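M152 protein (Murid herpesvirus 1, PDB 4G59) is an MHC class I-like viral glycoprotein that probably binds host RAE-1 stress ligands and helps infected cells evade immune recognition. Local coordinates at residues T24-R29 / S38-Q43; F74-R79 / Q150-S155; V95-R100 / C108-M113. One frame throughout, in Å; residues are numbered along the deposited sequence.

Contact 1: T24-R29 / S38-Q43; sequences TFISYR and SINLEQ
Phe25 and Ile39 face each other as a non-hydrogen-bonded pair, and their side chains run side by side on the face of the sheet that helix 68-89 packs against. Phe25 CG stands anti to its own carbonyl carbon (chi1 -65°), and the ring leans back to the neighbouring strand. There CD1 meets Ile39 CG1 at 3.6 Å and CE1 meets Ile39 CD1 at 3.7 Å, while the other branch, Ile39 CG2, lies over one face of the ring. Branching at CB thus gives Ile39 two separate contacts with the one ring, and the layer is extended by Phe73 against Phe25 and Phe74 against Ile39.

The two hydrogen-bonded pairs flank this one and send their side chains to the opposite face. Ile26 N gives an almost straight bond to Ser38 O of 2.8 Å (174° at the hydrogen), and Thr24 N reaches Asn40 O at the same length; the return bonds, from Ser38 N to Ile26 O and from Asn40 N to Thr24 O, are longer. Between them the CA-H of Ile39 points at Thr24 O, with CA 3.2 Å from the oxygen. Ser38 OG sits between its backbone N and carbonyl carbon (chi1 65°), which brings it to 3.5 Å from Ile26 CB, and a small hydroxyl suits that spot. A water lies 3.1 Å from Ser38 OG and donates weakly to Ile26 O. Thr24 and Asn40 lie alongside each other, Thr24 also touching Glu98 and Arg100.

The chemistry therefore differs by face: Phe25 and Ile39 give an apolar patch under the helix, with Ser27, its OG held by His37 ND1, beside it, whereas the reverse side mixes polar groups with Ile26 and admits water; the four backbone bonds set the register of the two strands.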
loop_
_atom_site.group_PDB
_atom_site.type_symbol
_atom_site.label_atom_id
_atom_site.label_comp_id
_atom_site.label_asym_id
_atom_site.label_seq_id
_atom_site.Cartn_x
_atom_site.Cartn_y
_atom_site.Cartn_z
ATOM N N THR B 24 2.618 -8.526 -15.004
ATOM C CA THR B 24 3.652 -7.996 -14.118
ATOM C C THR B 24 3.819 -8.896 -12.897
ATOM O O THR B 24 2.863 -9.063 -12.120
ATOM C CB THR B 24 3.320 -6.568 -13.669
ATOM O OG1 THR B 24 3.359 -5.704 -14.805
ATOM C CG2 THR B 24 4.350 -6.066 -12.674
ATOM N N PHE B 25 5.015 -9.477 -12.725
ATOM C CA PHE B 25 5.291 -10.329 -11.566
ATOM C C PHE B 25 6.059 -9.500 -10.557
ATOM O O PHE B 25 7.176 -9.030 -10.856
ATOM C CB PHE B 25 6.120 -11.545 -11.962
ATOM C CG PHE B 25 5.412 -12.500 -12.891
ATOM C CD1 PHE B 25 4.833 -13.658 -12.403
ATOM C CD2 PHE B 25 5.320 -12.241 -14.259
ATOM C CE1 PHE B 25 4.178 -14.538 -13.244
ATOM C CE2 PHE B 25 4.655 -13.131 -15.105
ATOM C CZ PHE B 25 4.081 -14.274 -14.591
ATOM N N ILE B 26 5.483 -9.302 -9.370
ATOM C CA ILE B 26 6.155 -8.466 -8.373
ATOM C C ILE B 26 6.607 -9.257 -7.154
ATOM O O ILE B 26 5.842 -10.066 -6.606
ATOM C CB ILE B 26 5.308 -7.260 -7.938
ATOM C CG1 ILE B 26 5.164 -6.274 -9.101
ATOM C CG2 ILE B 26 5.970 -6.513 -6.806
ATOM C CD1 ILE B 26 4.060 -5.273 -8.903
ATOM N N SER B 27 7.858 -9.039 -6.745
ATOM C CA SER B 27 8.389 -9.691 -5.560
ATOM C C SER B 27 9.024 -8.676 -4.624
ATOM O O SER B 27 9.960 -7.930 -4.993
ATOM C CB SER B 27 9.363 -10.805 -5.926
ATOM O OG SER B 27 8.654 -11.949 -6.332
ATOM N N TYR B 28 8.489 -8.663 -3.413
ATOM C CA TYR B 28 8.893 -7.733 -2.380
ATOM C C TYR B 28 9.427 -8.523 -1.212
ATOM O O TYR B 28 8.667 -9.258 -0.538
ATOM C CB TYR B 28 7.666 -6.939 -1.917
ATOM C CG TYR B 28 7.888 -6.078 -0.684
ATOM C CD1 TYR B 28 9.042 -5.324 -0.529
ATOM C CD2 TYR B 28 6.912 -5.985 0.308
ATOM C CE1 TYR B 28 9.237 -4.531 0.582
ATOM C CE2 TYR B 28 7.105 -5.177 1.427
ATOM C CZ TYR B 28 8.267 -4.460 1.553
ATOM O OH TYR B 28 8.463 -3.663 2.668
ATOM N N ARG B 29 10.722 -8.374 -0.960
ATOM C CA ARG B 29 11.317 -8.972 0.223
ATOM C C ARG B 29 11.275 -7.981 1.364
ATOM O O ARG B 29 11.920 -6.932 1.324
ATOM C CB ARG B 29 12.753 -9.411 -0.021
ATOM C CG ARG B 29 13.316 -10.158 1.169
ATOM C CD ARG B 29 14.758 -10.542 0.969
ATOM N NE ARG B 29 15.137 -11.551 1.949
ATOM C CZ ARG B 29 15.605 -11.268 3.160
ATOM N NH1 ARG B 29 15.770 -10.001 3.548
ATOM N NH2 ARG B 29 15.909 -12.260 3.983
ATOM N N SER B 38 2.989 -11.071 -6.187
ATOM C CA SER B 38 1.727 -10.735 -6.840
ATOM C C SER B 38 1.879 -10.701 -8.345
ATOM O O SER B 38 2.935 -10.324 -8.871
ATOM C CB SER B 38 1.230 -9.369 -6.397
ATOM O OG SER B 38 2.143 -8.394 -6.853
ATOM N N ILE B 39 0.819 -11.104 -9.040
ATOM C CA ILE B 39 0.771 -10.944 -10.495
ATOM C C ILE B 39 -0.412 -10.048 -10.869
ATOM O O ILE B 39 -1.485 -10.131 -10.245
ATOM C CB ILE B 39 0.579 -12.281 -11.192
ATOM C CG1 ILE B 39 1.660 -13.268 -10.764
ATOM C CG2 ILE B 39 0.565 -12.093 -12.699
ATOM C CD1 ILE B 39 1.250 -14.709 -10.963
ATOM N N ASN B 40 -0.224 -9.197 -11.880
ATOM C CA ASN B 40 -1.344 -8.444 -12.422
ATOM C C ASN B 40 -1.174 -8.244 -13.920
ATOM O O ASN B 40 -0.090 -8.473 -14.465
ATOM C CB ASN B 40 -1.534 -7.109 -11.679
ATOM C CG ASN B 40 -0.375 -6.146 -11.895
ATOM O OD1 ASN B 40 -0.391 -5.333 -12.838
ATOM N ND2 ASN B 40 0.640 -6.216 -11.013
ATOM N N LEU B 41 -2.251 -7.851 -14.586
ATOM C CA LEU B 41 -2.235 -7.578 -16.019
ATOM C C LEU B 41 -2.256 -6.072 -16.139
ATOM O O LEU B 41 -2.451 -5.411 -15.131
ATOM C CB LEU B 41 -3.454 -8.219 -16.689
ATOM C CG LEU B 41 -3.374 -9.739 -16.685
ATOM C CD1 LEU B 41 -4.589 -10.360 -17.361
ATOM C CD2 LEU B 41 -2.104 -10.166 -17.416
ATOM N N GLU B 42 -2.059 -5.529 -17.337
ATOM C CA GLU B 42 -1.827 -4.097 -17.480
ATOM C C GLU B 42 -2.980 -3.203 -16.988
ATOM O O GLU B 42 -2.739 -2.132 -16.432
ATOM C CB GLU B 42 -1.439 -3.740 -18.918
ATOM C CG GLU B 42 -0.881 -2.333 -19.063
ATOM C CD GLU B 42 -0.620 -1.956 -20.504
ATOM O OE1 GLU B 42 -0.780 -2.826 -21.387
ATOM O OE2 GLU B 42 -0.255 -0.792 -20.759
ATOM N N GLN B 43 -4.224 -3.624 -17.177
ATOM C CA GLN B 43 -5.333 -2.819 -16.676
ATOM C C GLN B 43 -6.072 -3.494 -15.494
ATOM O O GLN B 43 -7.216 -3.134 -15.190
ATOM C CB GLN B 43 -6.292 -2.441 -17.817
ATOM C CG GLN B 43 -5.797 -1.298 -18.720
ATOM C CD GLN B 43 -5.095 -1.770 -20.003
ATOM O OE1 GLN B 43 -5.026 -2.970 -20.301
ATOM N NE2 GLN B 43 -4.575 -0.812 -20.769
HETATM O O HOH W 1 4.144 -7.895 -4.569
#

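Contact 2: F74-R79 / Q150-S155; sequences FVEQER and QGSGIS
Glu76 reaches out from helix 68-89 to the loop around Ser152 and Gly153. Its CB points toward that loop, with CG anti to the backbone N (chi1 170°), and CG rests 3.7 Å from Gly153 CA. Glycine suits this place twice over: it has no side chain to stand in the way of CG, and it takes up a positive phi easily. The chain then bends at chi2 (61°), carrying CD to 3.5 Å from Ser152 OG. At the tip, OE2 accepts a hydrogen bond from Ser152 OG, modelled at 2.5 Å, a length shorter than expected and doubtful as a measure of strength. OE2 also forms a salt bridge with Arg79 NH2 at 2.7 Å, whereas OE1 takes Arg79 NE at 3.2 Å. Arg79 thus grips the carboxylate side-on, and its positive charge probably helps to keep Glu76 ionised.

Gln77 adds a second tie. Its NE2 donates to Ser152 O over 3.0 Å, approaching from above the carbonyl plane, while OE1 is hydrogen-bonded to Tyr99 OH on the sheet beneath. That same hydroxyl is hydrogen-bonded to Ser152 N, so both ends of the Ser152 backbone are engaged.

A long helix tied to the loop that breaks the facing helical stretch, between helices 142-148 and 154-158, all across one antiparallel sheet, is the arrangement of an MHC class I-like platform domain.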
loop_
_atom_site.group_PDB
_atom_site.type_symbol
_atom_site.label_atom_id
_atom_site.label_comp_id
_atom_site.label_asym_id
_atom_site.label_seq_id
_atom_site.Cartn_x
_atom_site.Cartn_y
_atom_site.Cartn_z
ATOM N N PHE B 74 8.453 -17.489 -8.524
ATOM C CA PHE B 74 8.513 -16.819 -7.233
ATOM C C PHE B 74 9.430 -17.540 -6.270
ATOM O O PHE B 74 10.097 -16.897 -5.451
ATOM C CB PHE B 74 7.125 -16.695 -6.606
ATOM C CG PHE B 74 6.247 -15.682 -7.277
ATOM C CD1 PHE B 74 6.744 -14.427 -7.618
ATOM C CD2 PHE B 74 4.913 -15.985 -7.564
ATOM C CE1 PHE B 74 5.931 -13.482 -8.237
ATOM C CE2 PHE B 74 4.085 -15.047 -8.174
ATOM C CZ PHE B 74 4.599 -13.801 -8.519
ATOM N N VAL B 75 9.438 -18.873 -6.342
ATOM C CA VAL B 75 10.404 -19.663 -5.575
ATOM C C VAL B 75 11.817 -19.248 -5.961
ATOM O O VAL B 75 12.684 -19.107 -5.095
ATOM C CB VAL B 75 10.174 -21.185 -5.725
ATOM C CG1 VAL B 75 11.416 -21.975 -5.312
ATOM C CG2 VAL B 75 8.983 -21.603 -4.887
ATOM N N GLU B 76 12.031 -18.999 -7.252
ATOM C CA GLU B 76 13.333 -18.520 -7.706
ATOM C C GLU B 76 13.636 -17.140 -7.154
ATOM O O GLU B 76 14.754 -16.898 -6.705
ATOM C CB GLU B 76 13.441 -18.521 -9.232
ATOM C CG GLU B 76 14.681 -17.797 -9.796
ATOM C CD GLU B 76 16.025 -18.395 -9.346
ATOM O OE1 GLU B 76 16.036 -19.511 -8.786
ATOM O OE2 GLU B 76 17.075 -17.742 -9.552
ATOM N N GLN B 77 12.651 -16.235 -7.170
ATOM C CA GLN B 77 12.888 -14.883 -6.651
ATOM C C GLN B 77 13.260 -14.934 -5.175
ATOM O O GLN B 77 14.067 -14.140 -4.717
ATOM C CB GLN B 77 11.684 -13.948 -6.852
ATOM C CG GLN B 77 11.238 -13.743 -8.299
ATOM C CD GLN B 77 12.363 -13.371 -9.251
ATOM O OE1 GLN B 77 13.118 -12.422 -9.021
ATOM N NE2 GLN B 77 12.459 -14.112 -10.347
ATOM N N GLU B 78 12.694 -15.878 -4.435
ATOM C CA GLU B 78 12.994 -15.958 -3.014
ATOM C C GLU B 78 14.464 -16.319 -2.767
ATOM O O GLU B 78 15.150 -15.675 -1.960
ATOM C CB GLU B 78 12.021 -16.902 -2.294
ATOM C CG GLU B 78 10.618 -16.325 -2.196
ATOM C CD GLU B 78 9.717 -17.073 -1.254
ATOM O OE1 GLU B 78 8.494 -16.850 -1.322
ATOM O OE2 GLU B 78 10.215 -17.860 -0.426
ATOM N N ARG B 79 14.936 -17.340 -3.481
ATOM C CA ARG B 79 16.349 -17.680 -3.527
ATOM C C ARG B 79 17.204 -16.510 -4.028
ATOM O O ARG B 79 18.159 -16.110 -3.367
ATOM C CB ARG B 79 16.571 -18.891 -4.439
ATOM C CG ARG B 79 17.889 -19.594 -4.189
ATOM C CD ARG B 79 18.359 -20.392 -5.386
ATOM N NE ARG B 79 18.380 -19.608 -6.620
ATOM C CZ ARG B 79 19.341 -18.755 -6.956
ATOM N NH1 ARG B 79 20.367 -18.561 -6.147
ATOM N NH2 ARG B 79 19.273 -18.087 -8.099
ATOM N N GLN B 150 19.528 -7.158 -13.263
ATOM C CA GLN B 150 19.140 -8.064 -14.332
ATOM C C GLN B 150 18.058 -9.030 -13.877
ATOM O O GLN B 150 17.326 -9.587 -14.691
ATOM C CB GLN B 150 20.345 -8.833 -14.852
ATOM C CG GLN B 150 21.227 -8.017 -15.744
ATOM C CD GLN B 150 22.340 -8.850 -16.309
ATOM O OE1 GLN B 150 22.355 -10.074 -16.149
ATOM N NE2 GLN B 150 23.287 -8.200 -16.969
ATOM N N GLY B 151 17.964 -9.220 -12.571
ATOM C CA GLY B 151 16.972 -10.108 -12.019
ATOM C C GLY B 151 17.408 -11.520 -12.295
ATOM O O GLY B 151 18.495 -11.731 -12.827
ATOM N N SER B 152 16.570 -12.482 -11.935
ATOM C CA SER B 152 16.875 -13.884 -12.173
ATOM C C SER B 152 15.597 -14.564 -12.632
ATOM O O SER B 152 14.535 -13.963 -12.562
ATOM C CB SER B 152 17.395 -14.519 -10.881
ATOM O OG SER B 152 17.743 -15.885 -11.039
ATOM N N GLY B 153 15.690 -15.797 -13.123
ATOM C CA GLY B 153 14.510 -16.645 -13.311
ATOM C C GLY B 153 13.642 -16.456 -14.551
ATOM O O GLY B 153 12.640 -17.174 -14.730
ATOM N N ILE B 154 14.012 -15.511 -15.407
ATOM C CA ILE B 154 13.217 -15.195 -16.586
ATOM C C ILE B 154 13.018 -16.380 -17.537
ATOM O O ILE B 154 11.977 -16.480 -18.204
ATOM C CB ILE B 154 13.785 -13.981 -17.333
ATOM C CG1 ILE B 154 13.683 -12.738 -16.451
ATOM C CG2 ILE B 154 13.024 -13.717 -18.618
ATOM C CD1 ILE B 154 14.459 -11.575 -16.982
ATOM N N SER B 155 13.986 -17.290 -17.588
ATOM C CA SER B 155 13.845 -18.495 -18.406
ATOM C C SER B 155 12.608 -19.315 -18.031
ATOM O O SER B 155 12.016 -19.982 -18.885
ATOM C CB SER B 155 15.080 -19.385 -18.278
ATOM O OG SER B 155 14.795 -20.507 -17.451
#

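Contact 3: V95-R100 / C108-M113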
loop_
_atom_site.group_PDB
_atom_site.type_symbol
_atom_site.label_atom_id
_atom_site.label_comp_id
_atom_site.label_asym_id
_atom_site.label_seq_id
_atom_site.Cartn_x
_atom_site.Cartn_y
_atom_site.Cartn_z
ATOM N N VAL B 95 13.451 -4.721 -0.374
ATOM C CA VAL B 95 13.725 -4.465 -1.786
ATOM C C VAL B 95 12.577 -5.025 -2.618
ATOM O O VAL B 95 11.918 -5.991 -2.197
ATOM C CB VAL B 95 15.071 -5.118 -2.238
ATOM C CG1 VAL B 95 15.082 -6.599 -1.966
ATOM C CG2 VAL B 95 15.328 -4.877 -3.706
ATOM N N VAL B 96 12.311 -4.426 -3.781
ATOM C CA VAL B 96 11.296 -4.989 -4.688
ATOM C C VAL B 96 11.877 -5.268 -6.067
ATOM O O VAL B 96 12.628 -4.452 -6.610
ATOM C CB VAL B 96 10.041 -4.056 -4.854
ATOM C CG1 VAL B 96 8.940 -4.743 -5.687
ATOM C CG2 VAL B 96 9.493 -3.630 -3.518
ATOM N N PHE B 97 11.501 -6.404 -6.646
ATOM C CA PHE B 97 11.756 -6.648 -8.070
ATOM C C PHE B 97 10.460 -6.776 -8.852
ATOM O O PHE B 97 9.554 -7.528 -8.471
ATOM C CB PHE B 97 12.625 -7.896 -8.271
ATOM C CG PHE B 97 14.079 -7.640 -8.027
ATOM C CD1 PHE B 97 14.909 -7.224 -9.077
ATOM C CD2 PHE B 97 14.624 -7.763 -6.752
ATOM C CE1 PHE B 97 16.253 -6.962 -8.868
ATOM C CE2 PHE B 97 15.986 -7.490 -6.547
ATOM C CZ PHE B 97 16.794 -7.094 -7.615
ATOM N N GLU B 98 10.390 -6.051 -9.960
ATOM C CA GLU B 98 9.198 -6.030 -10.794
ATOM C C GLU B 98 9.531 -6.525 -12.201
ATOM O O GLU B 98 10.348 -5.908 -12.903
ATOM C CB GLU B 98 8.699 -4.603 -10.860
ATOM C CG GLU B 98 7.353 -4.428 -11.469
ATOM C CD GLU B 98 6.728 -3.128 -11.030
ATOM O OE1 GLU B 98 6.770 -2.836 -9.808
ATOM O OE2 GLU B 98 6.218 -2.404 -11.913
ATOM N N TYR B 99 8.921 -7.638 -12.611
ATOM C CA TYR B 99 9.091 -8.151 -13.967
ATOM C C TYR B 99 7.852 -7.865 -14.812
ATOM O O TYR B 99 6.803 -8.473 -14.605
ATOM C CB TYR B 99 9.341 -9.659 -13.940
ATOM C CG TYR B 99 10.572 -10.081 -13.166
ATOM C CD1 TYR B 99 11.781 -10.335 -13.814
ATOM C CD2 TYR B 99 10.524 -10.227 -11.790
ATOM C CE1 TYR B 99 12.908 -10.733 -13.093
ATOM C CE2 TYR B 99 11.620 -10.617 -11.076
ATOM C CZ TYR B 99 12.814 -10.874 -11.720
ATOM O OH TYR B 99 13.895 -11.269 -10.971
ATOM N N ARG B 100 7.955 -6.935 -15.755
ATOM C CA ARG B 100 6.820 -6.660 -16.621
ATOM C C ARG B 100 7.025 -7.418 -17.928
ATOM O O ARG B 100 7.895 -7.050 -18.729
ATOM C CB ARG B 100 6.671 -5.166 -16.868
ATOM C CG ARG B 100 5.369 -4.802 -17.545
ATOM C CD ARG B 100 5.046 -3.321 -17.388
ATOM N NE ARG B 100 4.156 -2.839 -18.441
ATOM C CZ ARG B 100 4.580 -2.511 -19.657
ATOM N NH1 ARG B 100 5.869 -2.624 -19.960
ATOM N NH2 ARG B 100 3.724 -2.079 -20.570
ATOM N N CYS B 108 10.715 -9.098 -21.436
ATOM C CA CYS B 108 10.603 -8.609 -20.063
ATOM C C CYS B 108 11.244 -7.264 -19.861
ATOM O O CYS B 108 12.214 -6.915 -20.527
ATOM C CB CYS B 108 11.186 -9.602 -19.064
ATOM S SG CYS B 108 10.010 -10.832 -18.560
ATOM N N THR B 109 10.674 -6.501 -18.941
ATOM C CA THR B 109 11.363 -5.358 -18.358
ATOM C C THR B 109 11.465 -5.619 -16.857
ATOM O O THR B 109 10.474 -5.972 -16.210
ATOM C CB THR B 109 10.622 -4.042 -18.617
ATOM O OG1 THR B 109 10.695 -3.731 -20.011
ATOM C CG2 THR B 109 11.267 -2.914 -17.845
ATOM N N VAL B 110 12.663 -5.460 -16.303
ATOM C CA VAL B 110 12.859 -5.693 -14.874
ATOM C C VAL B 110 13.141 -4.382 -14.151
ATOM O O VAL B 110 14.071 -3.648 -14.507
ATOM C CB VAL B 110 13.989 -6.710 -14.619
ATOM C CG1 VAL B 110 14.081 -7.083 -13.139
ATOM C CG2 VAL B 110 13.765 -7.952 -15.464
ATOM N N LEU B 111 12.333 -4.083 -13.137
ATOM C CA LEU B 111 12.580 -2.916 -12.297
ATOM C C LEU B 111 12.988 -3.343 -10.892
ATOM O O LEU B 111 12.489 -4.343 -10.373
ATOM C CB LEU B 111 11.335 -2.040 -12.218
ATOM C CG LEU B 111 10.839 -1.414 -13.508
ATOM C CD1 LEU B 111 9.482 -0.759 -13.270
ATOM C CD2 LEU B 111 11.830 -0.394 -13.966
ATOM N N GLN B 112 13.876 -2.566 -10.280
ATOM C CA GLN B 112 14.338 -2.812 -8.914
ATOM C C GLN B 112 14.060 -1.543 -8.125
ATOM O O GLN B 112 14.464 -0.453 -8.552
ATOM C CB GLN B 112 15.849 -3.104 -8.902
ATOM C CG GLN B 112 16.430 -3.565 -7.553
ATOM C CD GLN B 112 17.968 -3.642 -7.561
ATOM O OE1 GLN B 112 18.609 -3.522 -8.613
ATOM N NE2 GLN B 112 18.556 -3.827 -6.386
ATOM N N MET B 113 13.364 -1.673 -6.993
ATOM C CA MET B 113 13.105 -0.514 -6.146
ATOM C C MET B 113 13.530 -0.716 -4.697
ATOM O O MET B 113 13.356 -1.803 -4.126
ATOM C CB MET B 113 11.631 -0.095 -6.198
ATOM C CG MET B 113 11.146 0.326 -7.559
ATOM S SD MET B 113 10.421 -1.054 -8.470
ATOM C CE MET B 113 9.155 -0.159 -9.393
#
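The rings of Phe97 and Tyr99 both lie against aliphatic groups of strand 106-114. Over one face of Phe97 sits Gln112 CG, 3.9 Å from the ring centroid in a CH-pi contact, and the amide beyond it lies 16° from parallel with the ring; Val110 CG1 comes to the edge, near the ring plane. The same CG1 stands above one face of Tyr99, offset toward the rim and 4.2 Å from the centroid, while its twin, Val110 CG2, touches Tyr99 CD1 at 3.5 Å. Of the two branches, CG1 alone meets both rings.

The reverse face is partly exposed, which suits Glu98: its aliphatic stem packs by Leu111, CB to CB at 3.9 Å, while its carboxylate extends outward, OE1 lying 3.6 Å from Met113 CE. Six backbone bonds, two each for the pairs Val96-Met113, Glu98-Leu111 and Arg100-Thr109, fix the antiparallel register, and the Cys101-Cys108 disulfide joins the two strands near the turn.

Strand 22-31 borders this hairpin on one side and strand 117-123 on the other. Above the aromatic face, Phe80 and Phe73 of helix 68-89 meet Phe97 and Tyr99 edge-to-face, and Ile154 of helix 154-158 rests on Tyr99 and Val110.

From the N terminus, contact 1 comes first, closing the tight hairpin of strands 22-31 and 34-40 before the chain goes on through two short strands to helix 68-89. That helix opens contact 2, whose partner arrives only some seventy residues later. Contact 3, the hairpin 95-103/106-114, begins and ends within this long excursion. The first hairpin is in series with both others, yet in space strand 22-31 pairs directly with strand 95-103, through bonds such as Phe25 N to Tyr99 O, so contacts 1 and 3 form one continuous sheet. Contact 2 lies on top: Phe74 packs on the first hairpin, and Tyr99 rises from the second to the helical layer.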